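Long-range contact in Blr6230 protein (Bradyrhizobium diazoefficiens USDA 110, PDB 5NGG), which is a zinc-dependent subclass B3 metallo-beta-lactamase that probably hydrolyses the beta-lactam ring amide of antibiotics: residues A[41-46]-A[56-61]. Numbering follows the deposited sequence.
Sequences FQLIDN and AVYVIK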
loop_
_atom_site.group_PDB
_atom_site.type_symbol
_atom_site.label_atom_id
_atom_site.label_comp_id
_atom_site.label_asym_id
_atom_site.label_seq_id
_atom_site.Cartn_x
_atom_site.Cartn_y
_atom_site.Cartn_z
ATOM N N PHE A 41 8.190 -14.779 -1.024
ATOM C CA PHE A 41 7.441 -16.015 -0.807
ATOM C C PHE A 41 6.040 -15.917 -1.371
ATOM O O PHE A 41 5.463 -14.842 -1.555
ATOM C CB PHE A 41 7.372 -16.387 0.685
ATOM C CG PHE A 41 6.591 -15.417 1.550
ATOM C CD1 PHE A 41 7.171 -14.237 2.028
ATOM C CD2 PHE A 41 5.264 -15.684 1.874
ATOM C CE1 PHE A 41 6.448 -13.358 2.821
ATOM C CE2 PHE A 41 4.544 -14.803 2.679
ATOM C CZ PHE A 41 5.135 -13.629 3.144
ATOM N N GLN A 42 5.468 -17.076 -1.657
ATOM C CA GLN A 42 4.049 -17.222 -2.019
ATOM C C GLN A 42 3.220 -17.061 -0.744
ATOM O O GLN A 42 3.345 -17.867 0.185
ATOM C CB GLN A 42 3.802 -18.600 -2.662
ATOM C CG GLN A 42 2.367 -18.764 -3.151
ATOM C CD GLN A 42 2.093 -20.145 -3.704
ATOM O OE1 GLN A 42 2.887 -21.070 -3.530
ATOM N NE2 GLN A 42 0.960 -20.298 -4.354
ATOM N N LEU A 43 2.386 -16.031 -0.689
ATOM C CA LEU A 43 1.633 -15.675 0.500
ATOM C C LEU A 43 0.293 -16.432 0.552
ATOM O O LEU A 43 0.004 -17.125 1.539
ATOM C CB LEU A 43 1.520 -14.143 0.552
ATOM C CG LEU A 43 0.951 -13.550 1.819
ATOM C CD1 LEU A 43 1.436 -12.093 1.988
ATOM C CD2 LEU A 43 -0.580 -13.587 1.830
ATOM N N ILE A 44 -0.540 -16.283 -0.478
ATOM C CA ILE A 44 -1.771 -17.082 -0.611
ATOM C C ILE A 44 -2.124 -17.137 -2.091
ATOM O O ILE A 44 -2.101 -16.135 -2.778
ATOM C CB ILE A 44 -2.943 -16.528 0.235
ATOM C CG1 ILE A 44 -4.118 -17.517 0.220
ATOM C CG2 ILE A 44 -3.364 -15.108 -0.191
ATOM C CD1 ILE A 44 -5.160 -17.241 1.298
ATOM N N ASP A 45 -2.376 -18.343 -2.583
ATOM C CA ASP A 45 -2.811 -18.573 -3.964
ATOM C C ASP A 45 -1.848 -17.823 -4.912
ATOM O O ASP A 45 -0.646 -18.121 -4.907
ATOM C CB ASP A 45 -4.287 -18.208 -4.111
ATOM C CG ASP A 45 -4.930 -18.744 -5.381
ATOM O OD1 ASP A 45 -4.280 -19.482 -6.169
ATOM O OD2 ASP A 45 -6.128 -18.409 -5.588
ATOM N N ASN A 46 -2.351 -16.887 -5.720
ATOM C CA ASN A 46 -1.551 -16.201 -6.726
ATOM C C ASN A 46 -0.959 -14.868 -6.267
ATOM O O ASN A 46 -0.525 -14.089 -7.097
ATOM C CB ASN A 46 -2.342 -16.044 -8.027
ATOM C CG ASN A 46 -3.617 -15.246 -7.904
ATOM O OD1 ASN A 46 -4.284 -15.250 -6.862
ATOM N ND2 ASN A 46 -4.008 -14.623 -9.010
ATOM N N ALA A 56 5.972 -3.426 2.052
ATOM C CA ALA A 56 5.355 -4.587 1.387
ATOM C C ALA A 56 5.089 -4.273 -0.078
ATOM O O ALA A 56 4.490 -3.245 -0.408
ATOM C CB ALA A 56 4.052 -4.925 2.096
ATOM N N VAL A 57 5.496 -5.201 -0.938
ATOM C CA VAL A 57 5.292 -5.140 -2.393
ATOM C C VAL A 57 4.812 -6.528 -2.774
ATOM O O VAL A 57 5.302 -7.509 -2.197
ATOM C CB VAL A 57 6.611 -4.778 -3.135
ATOM C CG1 VAL A 57 6.377 -4.751 -4.650
ATOM C CG2 VAL A 57 7.147 -3.440 -2.635
ATOM N N TYR A 58 3.907 -6.617 -3.748
ATOM C CA TYR A 58 3.356 -7.910 -4.126
ATOM C C TYR A 58 3.340 -8.068 -5.638
ATOM O O TYR A 58 3.174 -7.117 -6.387
ATOM C CB TYR A 58 1.927 -8.097 -3.608
ATOM C CG TYR A 58 1.737 -7.736 -2.164
ATOM C CD1 TYR A 58 1.516 -6.417 -1.786
ATOM C CD2 TYR A 58 1.767 -8.699 -1.157
ATOM C CE1 TYR A 58 1.355 -6.058 -0.454
ATOM C CE2 TYR A 58 1.579 -8.353 0.175
ATOM C CZ TYR A 58 1.376 -7.032 0.516
ATOM O OH TYR A 58 1.200 -6.704 1.846
ATOM N N VAL A 59 3.518 -9.324 -6.064
ATOM C CA VAL A 59 3.209 -9.788 -7.433
ATOM C C VAL A 59 1.938 -10.623 -7.376
ATOM O O VAL A 59 1.769 -11.493 -6.503
ATOM C CB VAL A 59 4.351 -10.643 -8.030
ATOM C CG1 VAL A 59 3.942 -11.297 -9.351
ATOM C CG2 VAL A 59 5.573 -9.782 -8.266
ATOM N N ILE A 60 1.033 -10.348 -8.298
ATOM C CA ILE A 60 -0.169 -11.150 -8.459
ATOM C C ILE A 60 -0.039 -11.842 -9.818
ATOM O O ILE A 60 0.070 -11.180 -10.850
ATOM C CB ILE A 60 -1.437 -10.283 -8.377
ATOM C CG1 ILE A 60 -1.525 -9.514 -7.045
ATOM C CG2 ILE A 60 -2.657 -11.169 -8.544
ATOM C CD1 ILE A 60 -2.497 -8.363 -7.066
ATOM N N LYS A 61 0.005 -13.171 -9.801
ATOM C CA LYS A 61 0.197 -13.935 -11.020
ATOM C C LYS A 61 -1.143 -14.201 -11.691
ATOM O O LYS A 61 -2.019 -14.811 -11.087
ATOM C CB LYS A 61 0.904 -15.241 -10.689
ATOM C CG LYS A 61 1.274 -16.066 -11.907
ATOM C CD LYS A 61 1.947 -17.372 -11.514
ATOM C CE LYS A 61 2.481 -18.135 -12.712
ATOM N NZ LYS A 61 3.221 -19.367 -12.311
#
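Asn-46 and Lys-61 illustrate how an asparagine just ahead of a strand can hold a lysine of strand 58-62 through backbone and side chain at once. Lys-61 N donates to Asn-46 O at 2.9 Å. The same oxygen receives a CA-H...O contact from Ile-60 CA at 3.3 Å. Followed outward, the Asn-46 side chain starts with CB, 3.3 Å from Lys-61 O. CG sits between the backbone N and the carbonyl carbon (chi1 60°), 3.6 Å from that oxygen, and ND2 closes on it with a 2.9 Å hydrogen bond, nearly straight at the hydrogen (166°). Lys-61 O lies almost in the amide plane of Asn-46, while ND2 is tilted 34° from the carbonyl plane of Lys-61. ND2 also touches Ile-60 CG2, and Met-186 and Val-188 of strand 182-190 pack on the same asparagine. In the metallo-beta-lactamase αβ/βα sandwich, strand 47-49 runs antiparallel between strands 41-44 and 58-62; a classic beta bulge sets Leu-43 and Ile-44 together opposite Ile-47. Across this intervening strand, Leu-43 CD1 approaches the rim of the Tyr-58 ring, roughly level with it, 4.2 Å from CE2. Phe-199 meets that ring edge-to-face, and hydrogen bonds to Gly-240 O and Tyr-246 OH hold the Tyr-58 hydroxyl. Within 41-46, Gln-42 NE2 donates to Asp-45 O at 2.8 Å, tying the turn just before Asn-46 back to strand 41-44.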